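Local coordinates for protein adhesin LabA (Helicobacter pylori, PDB 6GMM) that probably acts as a lectin-like adhesin specific for LacdiNAc sugars, helping the bacterium to attach to the gastric mucosa, at residues 240-243 with 244-248; 70-73 with 74-78; 303-306 with 307-310; 221-224 with 225-228; 134-137 with 138-142. All blocks are in the same frame, centred on the assembly; numbering follows the deposited sequence.

How the contacts relate
Contacts 1, 2, 3 and 5 are short pieces of four helices of the helix-rich adhesin, contact 2 at the end of its own, and contact 4 is a loop turn beside them. Contact 2 is a hub. L72 packs on I242 and I245 of contact 1, with centres about 14 Å apart; W73 and Q74 face Y138 of contact 5, whose centre is about 12 Å away; and V75 O accepts a probable hydrogen bond from W223 NE1 of contact 4 at 2.9 Å. Contact 1 in turn touches contact 3, centres about 11 Å apart, and reaches contact 4 through E241 and I226. Contacts 3 and 5 do not touch, their nearest atoms about 14 Å apart.

Contact 1: residues 240-243 with 244-248; sequences NEIS and AIQDM
Q246 bends back over I242, one helical turn earlier. Its CG stands opposite the carbonyl carbon (chi1 -70°), which lays CG 3.2 Å from I242 O and 4.2 Å from I242 CG2, while the fold at chi2 carries the amide outward to a weak bond with T200. I245 uses the same first rotamer to put its CG1 only 3.1 Å from E241 O; CD1 lies over that oxygen too and goes on to L72, an apolar branched chain suiting this buried place. Such i to i+4 packing of side chains over carbonyls is alpha-helical. A second pair, S243 and D247, runs along the partly exposed flank. S243 OG stands beside its own carbonyl carbon on this flank, but OG and D247 OD2 remain 4.1 Å apart: R313 bonds to both, weakly to the serine and by a salt bridge to the aspartate. N240 ND2 donates to E241 OE2 at 3.0 Å, arriving from above the carboxylate plane, and also to R313 O, so R313 ties N240, S243 and D247 together. Helix 239-264 is lodged among several neighbours: I242 and I245 press on helices 57-76 and 188-205, M248 reaches helix 287-311, and small A244 sits beside I314.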
loop_
_atom_site.group_PDB
_atom_site.type_symbol
_atom_site.label_atom_id
_atom_site.label_comp_id
_atom_site.label_asym_id
_atom_site.label_seq_id
_atom_site.Cartn_x
_atom_site.Cartn_y
_atom_site.Cartn_z
ATOM N N ASN A 240 20.365 -0.959 -2.050
ATOM C CA ASN A 240 19.247 -0.044 -2.316
ATOM C C ASN A 240 18.026 -0.799 -2.845
ATOM O O ASN A 240 16.946 -0.632 -2.307
ATOM C CB ASN A 240 19.690 1.048 -3.294
ATOM C CG ASN A 240 18.601 1.985 -3.729
ATOM O OD1 ASN A 240 18.342 2.991 -3.079
ATOM N ND2 ASN A 240 17.944 1.676 -4.841
ATOM N N GLU A 241 18.218 -1.654 -3.859
ATOM C CA GLU A 241 17.170 -2.434 -4.514
ATOM C C GLU A 241 16.538 -3.453 -3.587
ATOM O O GLU A 241 15.321 -3.563 -3.571
ATOM C CB GLU A 241 17.660 -3.065 -5.815
ATOM C CG GLU A 241 18.033 -2.042 -6.879
ATOM C CD GLU A 241 19.249 -1.172 -6.596
ATOM O OE1 GLU A 241 20.193 -1.646 -5.923
ATOM O OE2 GLU A 241 19.238 0.004 -7.026
ATOM N N ILE A 242 17.345 -4.149 -2.772
ATOM C CA ILE A 242 16.835 -5.087 -1.754
ATOM C C ILE A 242 15.973 -4.277 -0.749
ATOM O O ILE A 242 14.857 -4.679 -0.437
ATOM C CB ILE A 242 18.018 -5.804 -1.045
ATOM C CG1 ILE A 242 18.739 -6.793 -2.006
ATOM C CG2 ILE A 242 17.592 -6.479 0.269
ATOM C CD1 ILE A 242 20.162 -7.120 -1.583
ATOM N N SER A 243 16.491 -3.130 -0.275
ATOM C CA SER A 243 15.774 -2.320 0.699
ATOM C C SER A 243 14.402 -1.866 0.167
ATOM O O SER A 243 13.386 -2.100 0.841
ATOM C CB SER A 243 16.618 -1.141 1.176
ATOM O OG SER A 243 15.945 -0.433 2.208
ATOM N N ALA A 244 14.379 -1.304 -1.073
ATOM C CA ALA A 244 13.154 -0.829 -1.722
ATOM C C ALA A 244 12.154 -1.955 -1.867
ATOM O O ALA A 244 10.973 -1.747 -1.644
ATOM C CB ALA A 244 13.478 -0.260 -3.089
ATOM N N ILE A 245 12.623 -3.153 -2.198
ATOM C CA ILE A 245 11.715 -4.271 -2.422
ATOM C C ILE A 245 11.140 -4.788 -1.113
ATOM O O ILE A 245 9.954 -5.117 -1.067
ATOM C CB ILE A 245 12.364 -5.381 -3.297
ATOM C CG1 ILE A 245 12.756 -4.810 -4.701
ATOM C CG2 ILE A 245 11.393 -6.565 -3.424
ATOM C CD1 ILE A 245 13.587 -5.806 -5.640
ATOM N N GLN A 246 11.966 -4.847 -0.055
ATOM C CA GLN A 246 11.525 -5.284 1.280
ATOM C C GLN A 246 10.398 -4.429 1.796
ATOM O O GLN A 246 9.405 -4.974 2.288
ATOM C CB GLN A 246 12.689 -5.282 2.285
ATOM C CG GLN A 246 13.714 -6.402 1.998
ATOM C CD GLN A 246 13.311 -7.762 2.529
ATOM O OE1 GLN A 246 14.057 -8.362 3.320
ATOM N NE2 GLN A 246 12.175 -8.335 2.036
ATOM N N ASP A 247 10.513 -3.093 1.631
ATOM C CA ASP A 247 9.492 -2.128 2.065
ATOM C C ASP A 247 8.226 -2.268 1.184
ATOM O O ASP A 247 7.108 -2.153 1.687
ATOM C CB ASP A 247 10.072 -0.724 1.949
ATOM C CG ASP A 247 11.139 -0.371 2.975
ATOM O OD1 ASP A 247 11.073 -0.897 4.122
ATOM O OD2 ASP A 247 11.959 0.532 2.686
ATOM N N MET A 248 8.407 -2.549 -0.132
ATOM C CA MET A 248 7.306 -2.767 -1.074
ATOM C C MET A 248 6.455 -3.955 -0.577
ATOM O O MET A 248 5.238 -3.859 -0.505
ATOM C CB MET A 248 7.862 -3.091 -2.460
ATOM C CG MET A 248 8.192 -1.877 -3.283
ATOM S SD MET A 248 8.926 -2.337 -4.865
ATOM C CE MET A 248 7.501 -2.856 -5.710
#

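Contact 2: residues 70-73 with 74-78; sequences AGLW and QVMSY
W73 and S77 meet face-on: the serine CB sits over one face of the indole, 3.6 Å from the centroid of its six-membered ring and only 1° off the ring normal. This is a CH-pi contact one helical turn long. It exists because the W73 side chain leaves the backbone with CG trans to N (chi1 178°), so that the flat ring swings forward over the residue four places on; serine, with its small CB, fits close against the ring face. W73 O also accepts S77 N at 3.0 Å. M76 N is bonded mainly to L72 O, at 3.0 Å, and gives W73 O a long, weak second bond. On another side of the turn L72 and M76 meet through their CG atoms, 4.3 Å apart. M76 CG is wedged between backbone N and carbonyl carbon (chi1 48°), which sets it 3.2 Å from L72 O, and two further bends turn SD and CE of the flexible thioether. The turn belongs to helix 57-76 in the helix-rich SabA-type adhesion domain, where W73 also meets two rings of helix 128-145, Y138 edge-to-face and Y131 with the planes at about 60°. Q74 takes a different course: its chain runs out straight beyond CG, past A70 O, to which its own N is bonded at 2.8 Å. The buried amide at its end is well supplied, OE1 taking a bond from C351 N, and NE2 giving bonds to Y138 OH and A349 O. G71 O accepts V75 N, and V75 lays CG1 3.4 Å from L72 O while its side chain packs on F318 and L323 of helix 316-323.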
loop_
_atom_site.group_PDB
_atom_site.type_symbol
_atom_site.label_atom_id
_atom_site.label_comp_id
_atom_site.label_asym_id
_atom_site.label_seq_id
_atom_site.Cartn_x
_atom_site.Cartn_y
_atom_site.Cartn_z
ATOM N N ALA A 70 10.465 -11.301 -7.939
ATOM C CA ALA A 70 10.830 -12.283 -8.955
ATOM C C ALA A 70 11.830 -11.676 -9.947
ATOM O O ALA A 70 12.793 -12.335 -10.328
ATOM C CB ALA A 70 9.589 -12.781 -9.689
ATOM N N GLY A 71 11.601 -10.440 -10.345
ATOM C CA GLY A 71 12.468 -9.723 -11.276
ATOM C C GLY A 71 13.896 -9.553 -10.777
ATOM O O GLY A 71 14.825 -9.720 -11.566
ATOM N N LEU A 72 14.104 -9.216 -9.463
ATOM C CA LEU A 72 15.472 -9.060 -8.939
ATOM C C LEU A 72 16.192 -10.401 -9.111
ATOM O O LEU A 72 17.249 -10.441 -9.726
ATOM C CB LEU A 72 15.546 -8.568 -7.476
ATOM C CG LEU A 72 16.969 -8.250 -6.910
ATOM C CD1 LEU A 72 17.534 -6.965 -7.496
ATOM C CD2 LEU A 72 16.954 -8.117 -5.379
ATOM N N TRP A 73 15.545 -11.496 -8.657
ATOM C CA TRP A 73 16.061 -12.843 -8.747
ATOM C C TRP A 73 16.357 -13.208 -10.185
ATOM O O TRP A 73 17.456 -13.680 -10.446
ATOM C CB TRP A 73 15.081 -13.833 -8.119
ATOM C CG TRP A 73 15.508 -15.273 -8.217
ATOM C CD1 TRP A 73 14.860 -16.274 -8.876
ATOM C CD2 TRP A 73 16.699 -15.863 -7.666
ATOM N NE1 TRP A 73 15.535 -17.462 -8.717
ATOM C CE2 TRP A 73 16.665 -17.239 -7.979
ATOM C CE3 TRP A 73 17.740 -15.379 -6.849
ATOM C CZ2 TRP A 73 17.677 -18.124 -7.578
ATOM C CZ3 TRP A 73 18.730 -16.258 -6.443
ATOM C CH2 TRP A 73 18.709 -17.607 -6.831
ATOM N N GLN A 74 15.431 -12.941 -11.122
ATOM C CA GLN A 74 15.680 -13.240 -12.535
ATOM C C GLN A 74 16.838 -12.450 -13.124
ATOM O O GLN A 74 17.569 -12.987 -13.945
ATOM C CB GLN A 74 14.451 -13.000 -13.410
ATOM C CG GLN A 74 13.379 -14.066 -13.266
ATOM C CD GLN A 74 12.035 -13.613 -13.797
ATOM O OE1 GLN A 74 11.822 -12.455 -14.151
ATOM N NE2 GLN A 74 11.096 -14.527 -13.900
ATOM N N VAL A 75 16.977 -11.189 -12.769
ATOM C CA VAL A 75 18.008 -10.357 -13.377
ATOM C C VAL A 75 19.421 -10.578 -12.780
ATOM O O VAL A 75 20.396 -10.257 -13.471
ATOM C CB VAL A 75 17.601 -8.853 -13.408
ATOM C CG1 VAL A 75 18.005 -8.125 -12.132
ATOM C CG2 VAL A 75 18.169 -8.163 -14.646
ATOM N N MET A 76 19.564 -11.122 -11.538
ATOM C CA MET A 76 20.956 -11.263 -11.077
ATOM C C MET A 76 21.396 -12.704 -10.604
ATOM O O MET A 76 22.572 -12.878 -10.284
ATOM C CB MET A 76 21.307 -10.205 -10.018
ATOM C CG MET A 76 20.293 -10.062 -8.919
ATOM S SD MET A 76 20.341 -11.467 -7.794
ATOM C CE MET A 76 21.825 -11.021 -6.792
ATOM N N SER A 77 20.493 -13.705 -10.578
ATOM C CA SER A 77 20.797 -15.079 -10.149
ATOM C C SER A 77 21.933 -15.721 -10.976
ATOM O O SER A 77 22.802 -16.423 -10.425
ATOM C CB SER A 77 19.545 -15.943 -10.201
ATOM O OG SER A 77 19.024 -16.008 -11.524
ATOM N N TYR A 78 21.971 -15.405 -12.289
ATOM C CA TYR A 78 23.011 -15.888 -13.171
ATOM C C TYR A 78 24.403 -15.457 -12.720
ATOM O O TYR A 78 25.344 -16.207 -12.924
ATOM C CB TYR A 78 22.732 -15.481 -14.630
ATOM C CG TYR A 78 23.241 -14.122 -15.042
ATOM C CD1 TYR A 78 22.500 -12.976 -14.789
ATOM C CD2 TYR A 78 24.436 -13.987 -15.741
ATOM C CE1 TYR A 78 22.956 -11.718 -15.185
ATOM C CE2 TYR A 78 24.904 -12.736 -16.141
ATOM C CZ TYR A 78 24.169 -11.600 -15.845
ATOM O OH TYR A 78 24.632 -10.365 -16.240
#

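Contact 3: residues 303-306 with 307-310; sequences RAQA and VVKD
Q305 sends CG away from its backbone N (chi1 -177°) and then kinks at chi2 (55°), which swings its amide forward alongside K309; the lysine, with CG opposite its carbonyl carbon, bends at chi2 and chi3 to run beside it in the same direction. The touch is made by Q305 NE2 against K309 CD at 3.7 Å, an amide lying along methylenes, and these long flexible chains suit the outer side of helix 287-311. K309 NZ goes on to a long, weak ion pair with E312. Toward the core the branches are stiff: V307 rests CG2 3.3 Å from R303 O, and V308 CB comes equally close to Q305 O, while V308 packs on helix 354-366. A304 and A306 are small, letting helices 57-76 and 239-264 approach. D310 N is bonded to A306 O at 2.9 Å, and the D310 carboxylate turns back over the same oxygen. This leaves D310 OD2 just 3.0 Å from A306 O. The two oxygens are both acceptors and should repel; N251 ND2, which donates to OD2, probably compensates for their approach.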
loop_
_atom_site.group_PDB
_atom_site.type_symbol
_atom_site.label_atom_id
_atom_site.label_comp_id
_atom_site.label_asym_id
_atom_site.label_seq_id
_atom_site.Cartn_x
_atom_site.Cartn_y
_atom_site.Cartn_z
ATOM N N ARG A 303 -0.969 2.669 1.733
ATOM C CA ARG A 303 -0.026 1.591 1.426
ATOM C C ARG A 303 0.258 1.419 -0.060
ATOM O O ARG A 303 1.430 1.329 -0.412
ATOM C CB ARG A 303 -0.471 0.274 2.076
ATOM C CG ARG A 303 -0.561 0.381 3.604
ATOM C CD ARG A 303 0.741 0.842 4.236
ATOM N NE ARG A 303 0.528 1.223 5.631
ATOM C CZ ARG A 303 1.496 1.464 6.507
ATOM N NH1 ARG A 303 1.200 1.786 7.759
ATOM N NH2 ARG A 303 2.769 1.355 6.146
ATOM N N ALA A 304 -0.779 1.413 -0.938
ATOM C CA ALA A 304 -0.575 1.295 -2.404
ATOM C C ALA A 304 0.326 2.448 -2.885
ATOM O O ALA A 304 1.280 2.224 -3.607
ATOM C CB ALA A 304 -1.908 1.337 -3.136
ATOM N N GLN A 305 0.057 3.666 -2.468
ATOM C CA GLN A 305 0.913 4.808 -2.813
ATOM C C GLN A 305 2.352 4.628 -2.250
ATOM O O GLN A 305 3.318 4.946 -2.956
ATOM C CB GLN A 305 0.270 6.137 -2.315
ATOM C CG GLN A 305 1.059 7.408 -2.690
ATOM C CD GLN A 305 1.358 7.604 -4.168
ATOM O OE1 GLN A 305 0.636 7.142 -5.063
ATOM N NE2 GLN A 305 2.400 8.372 -4.450
ATOM N N ALA A 306 2.501 4.083 -1.007
ATOM C CA ALA A 306 3.833 3.900 -0.404
ATOM C C ALA A 306 4.665 2.898 -1.190
ATOM O O ALA A 306 5.900 3.015 -1.261
ATOM C CB ALA A 306 3.711 3.465 1.040
ATOM N N VAL A 307 3.981 1.916 -1.793
ATOM C CA VAL A 307 4.617 0.904 -2.639
ATOM C C VAL A 307 5.227 1.640 -3.850
ATOM O O VAL A 307 6.355 1.309 -4.209
ATOM C CB VAL A 307 3.645 -0.225 -3.057
ATOM C CG1 VAL A 307 4.252 -1.095 -4.183
ATOM C CG2 VAL A 307 3.234 -1.080 -1.841
ATOM N N VAL A 308 4.504 2.649 -4.429
ATOM C CA VAL A 308 4.986 3.446 -5.578
ATOM C C VAL A 308 6.271 4.150 -5.171
ATOM O O VAL A 308 7.291 4.033 -5.850
ATOM C CB VAL A 308 3.957 4.475 -6.133
ATOM C CG1 VAL A 308 4.543 5.274 -7.295
ATOM C CG2 VAL A 308 2.651 3.817 -6.544
ATOM N N LYS A 309 6.216 4.817 -4.023
ATOM C CA LYS A 309 7.302 5.598 -3.459
ATOM C C LYS A 309 8.530 4.769 -3.142
ATOM O O LYS A 309 9.629 5.258 -3.391
ATOM C CB LYS A 309 6.817 6.404 -2.251
ATOM C CG LYS A 309 5.723 7.437 -2.614
ATOM C CD LYS A 309 6.011 8.315 -3.853
ATOM C CE LYS A 309 6.999 9.433 -3.628
ATOM N NZ LYS A 309 7.133 10.293 -4.839
ATOM N N ASP A 310 8.355 3.511 -2.662
ATOM C CA ASP A 310 9.476 2.583 -2.399
ATOM C C ASP A 310 10.128 2.162 -3.737
ATOM O O ASP A 310 11.360 2.233 -3.894
ATOM C CB ASP A 310 9.003 1.333 -1.640
ATOM C CG ASP A 310 8.430 1.574 -0.266
ATOM O OD1 ASP A 310 8.953 2.465 0.458
ATOM O OD2 ASP A 310 7.486 0.843 0.114
#

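Contact 4: residues 221-224 with 225-228; sequences SLWE and GIYL
The chain reverses through a type II beta turn from W223 to I226, with G225 in its third position at phi 83°, a value that glycine takes readily, and closed by a long, weak bond of 3.4 Å from I226 N to W223 O. Within this loop S221 links the two arms. Its OG, lodged between backbone N and carbonyl carbon (chi1 86°), accepts W223 N at 3.0 Å and a nearly straight 157°, which makes an ST turn. The same oxygen is 2.8 Å from I226 O, a likely hydrogen bond, though its single proton has another acceptor in range. The short serine side chain keeps OG close to the backbone. S221 CB also rests against L228 CD2 at 3.9 Å. W223 and I226 slant across each other: CE3 of the indole is 3.9 Å from I226 CG2, and I226 CG1 lies equally far from W223 CB. The bulky pair fits a buried place, with F238 edge-to-face on W223 and both residues touching I237 of helix 234-237. E224 turns outward to bond S218. Chemically, several serine hydroxyls satisfy the loop's carbonyls: S219 bonds W223 O, S322 bonds E224 O, and S221 OG both accepts and probably donates.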
loop_
_atom_site.group_PDB
_atom_site.type_symbol
_atom_site.label_atom_id
_atom_site.label_comp_id
_atom_site.label_asym_id
_atom_site.label_seq_id
_atom_site.Cartn_x
_atom_site.Cartn_y
_atom_site.Cartn_z
ATOM N N SER A 221 29.314 -1.966 -14.054
ATOM C CA SER A 221 28.908 -3.289 -13.562
ATOM C C SER A 221 28.262 -4.133 -14.665
ATOM O O SER A 221 28.286 -3.740 -15.832
ATOM C CB SER A 221 27.933 -3.161 -12.396
ATOM O OG SER A 221 26.606 -3.041 -12.880
ATOM N N LEU A 222 27.669 -5.285 -14.282
ATOM C CA LEU A 222 26.974 -6.188 -15.188
ATOM C C LEU A 222 25.596 -5.688 -15.573
ATOM O O LEU A 222 25.033 -6.202 -16.547
ATOM C CB LEU A 222 26.828 -7.587 -14.569
ATOM C CG LEU A 222 28.081 -8.432 -14.440
ATOM C CD1 LEU A 222 27.816 -9.585 -13.514
ATOM C CD2 LEU A 222 28.565 -8.939 -15.793
ATOM N N TRP A 223 25.025 -4.731 -14.787
ATOM C CA TRP A 223 23.703 -4.176 -15.028
ATOM C C TRP A 223 23.755 -2.661 -15.135
ATOM O O TRP A 223 24.455 -2.002 -14.356
ATOM C CB TRP A 223 22.720 -4.563 -13.897
ATOM C CG TRP A 223 22.810 -5.995 -13.440
ATOM C CD1 TRP A 223 21.976 -7.021 -13.775
ATOM C CD2 TRP A 223 23.736 -6.525 -12.484
ATOM N NE1 TRP A 223 22.364 -8.178 -13.132
ATOM C CE2 TRP A 223 23.440 -7.900 -12.328
ATOM C CE3 TRP A 223 24.822 -5.983 -11.776
ATOM C CZ2 TRP A 223 24.208 -8.744 -11.517
ATOM C CZ3 TRP A 223 25.584 -6.822 -10.976
ATOM C CH2 TRP A 223 25.273 -8.182 -10.850
ATOM N N GLU A 224 22.965 -2.103 -16.068
ATOM C CA GLU A 224 22.806 -0.651 -16.223
ATOM C C GLU A 224 22.088 -0.141 -14.981
ATOM O O GLU A 224 21.240 -0.854 -14.442
ATOM C CB GLU A 224 21.961 -0.325 -17.463
ATOM C CG GLU A 224 22.694 -0.539 -18.776
ATOM C CD GLU A 224 23.799 0.456 -19.085
ATOM O OE1 GLU A 224 23.795 1.567 -18.508
ATOM O OE2 GLU A 224 24.656 0.129 -19.934
ATOM N N GLY A 225 22.466 1.040 -14.499
ATOM C CA GLY A 225 21.836 1.631 -13.318
ATOM C C GLY A 225 22.376 1.147 -11.985
ATOM O O GLY A 225 22.090 1.767 -10.959
ATOM N N ILE A 226 23.160 0.035 -11.986
ATOM C CA ILE A 226 23.801 -0.536 -10.810
ATOM C C ILE A 226 25.281 -0.141 -10.879
ATOM O O ILE A 226 25.993 -0.545 -11.794
ATOM C CB ILE A 226 23.590 -2.073 -10.775
ATOM C CG1 ILE A 226 22.075 -2.456 -10.679
ATOM C CG2 ILE A 226 24.434 -2.750 -9.696
ATOM C CD1 ILE A 226 21.296 -2.076 -9.394
ATOM N N TYR A 227 25.707 0.706 -9.940
ATOM C CA TYR A 227 27.059 1.264 -9.857
ATOM C C TYR A 227 27.765 0.692 -8.630
ATOM O O TYR A 227 27.239 0.777 -7.514
ATOM C CB TYR A 227 26.985 2.810 -9.771
ATOM C CG TYR A 227 26.127 3.448 -10.844
ATOM C CD1 TYR A 227 26.657 3.766 -12.093
ATOM C CD2 TYR A 227 24.782 3.723 -10.617
ATOM C CE1 TYR A 227 25.869 4.348 -13.088
ATOM C CE2 TYR A 227 23.984 4.306 -11.602
ATOM C CZ TYR A 227 24.530 4.613 -12.838
ATOM O OH TYR A 227 23.732 5.185 -13.805
ATOM N N LEU A 228 28.939 0.083 -8.844
ATOM C CA LEU A 228 29.768 -0.523 -7.797
ATOM C C LEU A 228 30.410 0.536 -6.891
ATOM O O LEU A 228 31.101 1.445 -7.367
ATOM C CB LEU A 228 30.850 -1.452 -8.398
ATOM C CG LEU A 228 30.401 -2.475 -9.453
ATOM C CD1 LEU A 228 31.587 -3.081 -10.155
ATOM C CD2 LEU A 228 29.503 -3.549 -8.855
#

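Contact 5: residues 134-137 with 138-142; sequences INKA and YQIIQ
N135 and Q139 meet amide to amide across one turn, in the tightly packed part of this contact. Q139 NE2 donates to N135 OD1 at 3.0 Å and an almost straight 173°; the acceptor lies in the plane of the glutamine amide, yet NE2 is tilted out of the asparagine carbonyl plane, and the two amide planes lie 51° apart. N135 extends its CG on the far side of CA-CB from the backbone N, while Q139 folds at chi2, with CG 3.1 Å from N135 O. The lengths match: the short asparagine amide stays near its own turn, and the longer glutamine folds back to it. Q139 NE2 also lies in the plane of the Y138 ring at its edge, and Q142 CG stands 3.8 Å above one ring face. The other flank is looser. K136 is partly exposed and fully extended; K136 CG lies 4.3 Å from I140 CD1, and its NZ continues to a salt bridge with E180. I140 itself turns to strand 161-165, and A137 stays small where Q194 of helix 188-205 comes close. The result is an i to i+4 side-chain hydrogen bond between two amides along an alpha-helix, here helix 128-145 of the SabA-type adhesion domain.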
loop_
_atom_site.group_PDB
_atom_site.type_symbol
_atom_site.label_atom_id
_atom_site.label_comp_id
_atom_site.label_asym_id
_atom_site.label_seq_id
_atom_site.Cartn_x
_atom_site.Cartn_y
_atom_site.Cartn_z
ATOM N N ILE A 134 15.026 -20.202 -2.069
ATOM C CA ILE A 134 14.724 -19.110 -3.004
ATOM C C ILE A 134 13.963 -19.691 -4.227
ATOM O O ILE A 134 12.921 -19.163 -4.597
ATOM C CB ILE A 134 16.012 -18.371 -3.446
ATOM C CG1 ILE A 134 16.738 -17.724 -2.254
ATOM C CG2 ILE A 134 15.706 -17.373 -4.571
ATOM C CD1 ILE A 134 18.104 -17.061 -2.550
ATOM N N ASN A 135 14.471 -20.778 -4.815
ATOM C CA ASN A 135 13.822 -21.423 -5.972
ATOM C C ASN A 135 12.364 -21.815 -5.722
ATOM O O ASN A 135 11.539 -21.627 -6.623
ATOM C CB ASN A 135 14.582 -22.649 -6.472
ATOM C CG ASN A 135 13.957 -23.232 -7.724
ATOM O OD1 ASN A 135 13.919 -22.571 -8.785
ATOM N ND2 ASN A 135 13.328 -24.427 -7.579
ATOM N N LYS A 136 12.063 -22.406 -4.524
ATOM C CA LYS A 136 10.723 -22.891 -4.188
ATOM C C LYS A 136 9.791 -21.711 -4.184
ATOM O O LYS A 136 8.731 -21.762 -4.805
ATOM C CB LYS A 136 10.709 -23.635 -2.834
ATOM C CG LYS A 136 9.352 -24.221 -2.446
ATOM C CD LYS A 136 9.485 -25.159 -1.257
ATOM C CE LYS A 136 8.150 -25.669 -0.774
ATOM N NZ LYS A 136 8.307 -26.804 0.173
ATOM N N ALA A 137 10.217 -20.627 -3.520
ATOM C CA ALA A 137 9.480 -19.382 -3.435
ATOM C C ALA A 137 9.213 -18.834 -4.852
ATOM O O ALA A 137 8.063 -18.547 -5.177
ATOM C CB ALA A 137 10.258 -18.376 -2.614
ATOM N N TYR A 138 10.258 -18.758 -5.700
ATOM C CA TYR A 138 10.158 -18.270 -7.077
ATOM C C TYR A 138 9.152 -19.104 -7.899
ATOM O O TYR A 138 8.330 -18.543 -8.626
ATOM C CB TYR A 138 11.556 -18.272 -7.732
ATOM C CG TYR A 138 11.566 -17.964 -9.215
ATOM C CD1 TYR A 138 11.576 -16.653 -9.676
ATOM C CD2 TYR A 138 11.611 -18.986 -10.157
ATOM C CE1 TYR A 138 11.651 -16.366 -11.039
ATOM C CE2 TYR A 138 11.643 -18.711 -11.522
ATOM C CZ TYR A 138 11.684 -17.400 -11.957
ATOM O OH TYR A 138 11.735 -17.139 -13.298
ATOM N N GLN A 139 9.214 -20.437 -7.758
ATOM C CA GLN A 139 8.336 -21.341 -8.503
ATOM C C GLN A 139 6.896 -21.167 -8.123
ATOM O O GLN A 139 6.057 -21.225 -9.014
ATOM C CB GLN A 139 8.769 -22.823 -8.424
ATOM C CG GLN A 139 10.154 -23.144 -8.972
ATOM C CD GLN A 139 10.388 -22.811 -10.420
ATOM O OE1 GLN A 139 9.475 -22.843 -11.261
ATOM N NE2 GLN A 139 11.647 -22.522 -10.742
ATOM N N ILE A 140 6.598 -20.892 -6.827
ATOM C CA ILE A 140 5.212 -20.653 -6.372
ATOM C C ILE A 140 4.667 -19.371 -6.994
ATOM O O ILE A 140 3.525 -19.355 -7.465
ATOM C CB ILE A 140 5.037 -20.711 -4.824
ATOM C CG1 ILE A 140 5.263 -22.165 -4.315
ATOM C CG2 ILE A 140 3.643 -20.227 -4.435
ATOM C CD1 ILE A 140 5.477 -22.392 -2.738
ATOM N N ILE A 141 5.481 -18.293 -6.984
ATOM C CA ILE A 141 5.117 -17.014 -7.584
ATOM C C ILE A 141 4.800 -17.208 -9.057
ATOM O O ILE A 141 3.736 -16.791 -9.502
ATOM C CB ILE A 141 6.199 -15.922 -7.363
ATOM C CG1 ILE A 141 6.331 -15.598 -5.853
ATOM C CG2 ILE A 141 5.849 -14.653 -8.180
ATOM C CD1 ILE A 141 7.474 -14.711 -5.460
ATOM N N GLN A 142 5.707 -17.864 -9.804
ATOM C CA GLN A 142 5.531 -18.110 -11.230
ATOM C C GLN A 142 4.284 -18.936 -11.529
ATOM O O GLN A 142 3.533 -18.547 -12.418
ATOM C CB GLN A 142 6.802 -18.718 -11.853
ATOM C CG GLN A 142 7.854 -17.649 -12.145
ATOM C CD GLN A 142 7.529 -16.718 -13.307
ATOM O OE1 GLN A 142 6.440 -16.699 -13.896
ATOM N NE2 GLN A 142 8.493 -15.920 -13.674
#